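Local coordinates for uncharacterized protein DUF1285 (Shewanella baltica, PDB 2RA9) that is of unknown function but belongs to a family with a new fold of repeated structural motifs and is possibly involved in signal transduction, at residues F84-P89 and V139-L144. Numbering follows the deposited sequence. Where two conformers were deposited one is given.
Sequences FERAQP and VNEFNL. With NA (sodium ion), chain B; EDO (1,2-ethanediol), chain H.
Strand 79-86 leads into a loop that includes residues 87-89, while the chain leaves helix 135-141 through Phe142 and Asn143, and a weak hydrogen bond runs from Phe142 N back to Val139 O. The contact joins the mixed sheet that holds strands 79-86 and 93-97 to the helix near the end of the chain, in a fold first described for the DUF1285 family. It illustrates how one arginine can tie a strand end to a helix C-terminus. With CG beside the backbone N (chi1 -66°) and the chain extended as far as NE, Arg86 reaches Glu141 tip to tip and grips it side-on with two nitrogens. Arg86 NE donates to Glu141 OE2 at 2.8 Å, a salt bridge that uses the anti lone pair of that oxygen. NH2 of Arg86 reaches the Glu141 main-chain O at 2.9 Å, from above the carbonyl plane. Both acceptors lie close to the guanidinium plane, which fixes its rotation, and the remaining nitrogen, NH1, pairs with Asp146 and the Ser91 carbonyl. The guanidinium would help keep the carboxylates of Glu141 and Asp146 ionised. With CG anti to the backbone N, Glu141 sets that carbon 3.8 Å from CE1 of Phe84, and the bend at chi2 (60°) turns the carboxylate to Arg86; the Phe84 ring also touches Phe138 of the same helix and Val95 of the adjacent strand. The side-chain amide of Asn143 stacks on one guanidinium face, the planes 3° apart. A water accepts from Arg86 N and donates weakly to Glu141 OE2. Just beyond, a sodium ion takes carbonyl oxygens flanking Glu141, lying 2.5 Å from Asn140 O and 2.2 Å from Phe142 O, and three waters bind it as well.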
loop_
_atom_site.group_PDB
_atom_site.type_symbol
_atom_site.label_atom_id
_atom_site.label_comp_id
_atom_site.label_asym_id
_atom_site.label_seq_id
_atom_site.Cartn_x
_atom_site.Cartn_y
_atom_site.Cartn_z
ATOM N N PHE A 84 3.062 -11.579 3.112
ATOM C CA PHE A 84 2.759 -11.255 4.481
ATOM C C PHE A 84 3.204 -12.417 5.376
ATOM O O PHE A 84 3.334 -13.559 4.903
ATOM C CB PHE A 84 1.262 -10.930 4.676
ATOM C CG PHE A 84 0.360 -12.108 4.398
ATOM C CD1 PHE A 84 0.156 -13.061 5.368
ATOM C CD2 PHE A 84 -0.254 -12.279 3.166
ATOM C CE1 PHE A 84 -0.621 -14.191 5.121
ATOM C CE2 PHE A 84 -1.041 -13.419 2.936
ATOM C CZ PHE A 84 -1.185 -14.363 3.959
ATOM N N GLU A 85 3.412 -12.114 6.644
ATOM C CA GLU A 85 3.698 -13.120 7.664
ATOM C C GLU A 85 3.370 -12.547 9.030
ATOM O O GLU A 85 3.449 -11.336 9.245
ATOM C CB GLU A 85 5.200 -13.505 7.600
ATOM C CG GLU A 85 5.668 -14.522 8.619
ATOM C CD GLU A 85 7.154 -14.792 8.524
ATOM O OE1 GLU A 85 7.921 -13.868 8.161
ATOM O OE2 GLU A 85 7.555 -15.932 8.842
ATOM N N ARG A 86 2.959 -13.400 9.971
ATOM C CA ARG A 86 2.934 -12.981 11.385
ATOM C C ARG A 86 4.332 -13.132 11.991
ATOM O O ARG A 86 4.990 -14.155 11.773
ATOM C CB ARG A 86 1.966 -13.850 12.186
ATOM C CG ARG A 86 0.533 -13.678 11.795
ATOM C CD ARG A 86 -0.376 -14.505 12.646
ATOM N NE ARG A 86 -1.698 -14.707 12.034
ATOM C CZ ARG A 86 -2.808 -14.079 12.387
ATOM N NH1 ARG A 86 -2.841 -13.173 13.373
ATOM N NH2 ARG A 86 -3.927 -14.393 11.790
ATOM N N ALA A 87 4.767 -12.145 12.762
ATOM C CA ALA A 87 6.003 -12.261 13.537
ATOM C C ALA A 87 5.928 -13.440 14.503
ATOM O O ALA A 87 6.912 -14.193 14.660
ATOM C CB ALA A 87 6.276 -10.944 14.314
ATOM N N GLN A 88 4.771 -13.574 15.170
ATOM C CA GLN A 88 4.544 -14.675 16.099
ATOM C C GLN A 88 3.121 -15.204 15.919
ATOM O O GLN A 88 2.256 -14.502 15.373
ATOM C CB GLN A 88 4.768 -14.235 17.552
ATOM C CG GLN A 88 6.175 -13.673 17.858
ATOM C CD GLN A 88 6.286 -12.163 17.674
ATOM O OE1 GLN A 88 5.300 -11.474 17.403
ATOM N NE2 GLN A 88 7.500 -11.640 17.837
ATOM N N PRO A 89 2.868 -16.451 16.372
ATOM C CA PRO A 89 1.509 -16.923 16.267
ATOM C C PRO A 89 0.567 -15.889 16.816
ATOM O O PRO A 89 0.850 -15.265 17.858
ATOM C CB PRO A 89 1.541 -18.202 17.112
ATOM C CG PRO A 89 2.903 -18.711 16.844
ATOM C CD PRO A 89 3.734 -17.479 16.964
ATOM N N VAL A 139 -6.850 -15.463 3.263
ATOM C CA VAL A 139 -8.086 -16.020 3.831
ATOM C C VAL A 139 -7.735 -17.163 4.802
ATOM O O VAL A 139 -8.290 -17.265 5.904
ATOM C CB VAL A 139 -9.099 -16.448 2.742
ATOM C CG1 VAL A 139 -10.361 -17.044 3.395
ATOM C CG2 VAL A 139 -9.500 -15.292 1.851
ATOM N N ASN A 140 -6.832 -18.027 4.377
ATOM C CA ASN A 140 -6.347 -19.139 5.201
ATOM C C ASN A 140 -5.691 -18.672 6.485
ATOM O O ASN A 140 -5.678 -19.412 7.470
ATOM C CB ASN A 140 -5.308 -19.970 4.457
ATOM C CG ASN A 140 -5.855 -20.742 3.242
ATOM O OD1 ASN A 140 -7.068 -20.962 3.069
ATOM N ND2 ASN A 140 -4.933 -21.161 2.403
ATOM N N GLU A 141 -5.094 -17.489 6.475
ATOM C CA GLU A 141 -4.337 -16.973 7.642
ATOM C C GLU A 141 -5.212 -16.575 8.824
ATOM O O GLU A 141 -4.740 -16.505 9.962
ATOM C CB GLU A 141 -3.521 -15.728 7.226
ATOM C CG GLU A 141 -2.556 -15.203 8.282
ATOM C CD GLU A 141 -1.512 -16.233 8.686
ATOM O OE1 GLU A 141 -1.000 -16.936 7.810
ATOM O OE2 GLU A 141 -1.216 -16.375 9.892
ATOM N N PHE A 142 -6.471 -16.255 8.578
ATOM C CA PHE A 142 -7.364 -15.755 9.621
ATOM C C PHE A 142 -7.342 -16.689 10.840
ATOM O O PHE A 142 -7.329 -17.915 10.696
ATOM C CB PHE A 142 -8.793 -15.682 9.083
ATOM C CG PHE A 142 -9.811 -15.268 10.108
ATOM C CD1 PHE A 142 -10.005 -13.933 10.415
ATOM C CD2 PHE A 142 -10.589 -16.213 10.740
ATOM C CE1 PHE A 142 -10.925 -13.554 11.357
ATOM C CE2 PHE A 142 -11.548 -15.831 11.683
ATOM C CZ PHE A 142 -11.706 -14.511 11.987
ATOM N N ASN A 143 -7.322 -16.068 12.029
ATOM C CA ASN A 143 -7.464 -16.719 13.330
ATOM C C ASN A 143 -8.626 -16.020 14.015
ATOM O O ASN A 143 -8.726 -14.809 13.958
ATOM C CB ASN A 143 -6.236 -16.519 14.259
ATOM C CG ASN A 143 -4.957 -17.201 13.754
ATOM O OD1 ASN A 143 -4.955 -18.020 12.817
ATOM N ND2 ASN A 143 -3.882 -16.910 14.415
ATOM N N LEU A 144 -9.440 -16.777 14.740
ATOM C CA LEU A 144 -10.499 -16.150 15.547
ATOM C C LEU A 144 -9.989 -15.044 16.469
ATOM O O LEU A 144 -10.689 -14.034 16.722
ATOM C CB LEU A 144 -11.260 -17.198 16.348
ATOM C CG LEU A 144 -12.744 -16.813 16.572
ATOM C CD1 LEU A 144 -13.503 -16.370 15.262
ATOM C CD2 LEU A 144 -13.468 -17.926 17.224
HETATM NA NA NA B . -7.320 -19.736 9.371
HETATM C C1 EDO H . -10.606 -20.845 5.074
HETATM O O1 EDO H . -9.181 -21.070 5.134
HETATM C C2 EDO H . -11.308 -21.524 6.223
HETATM O O2 EDO H . -10.583 -21.364 7.453
HETATM O O HOH W 1 2.061 -15.953 9.147
HETATM O O HOH W 2 -9.020 -19.185 7.749
HETATM O O HOH W 3 -7.366 -21.976 8.483
HETATM O O HOH W 4 -5.251 -20.462 10.279
#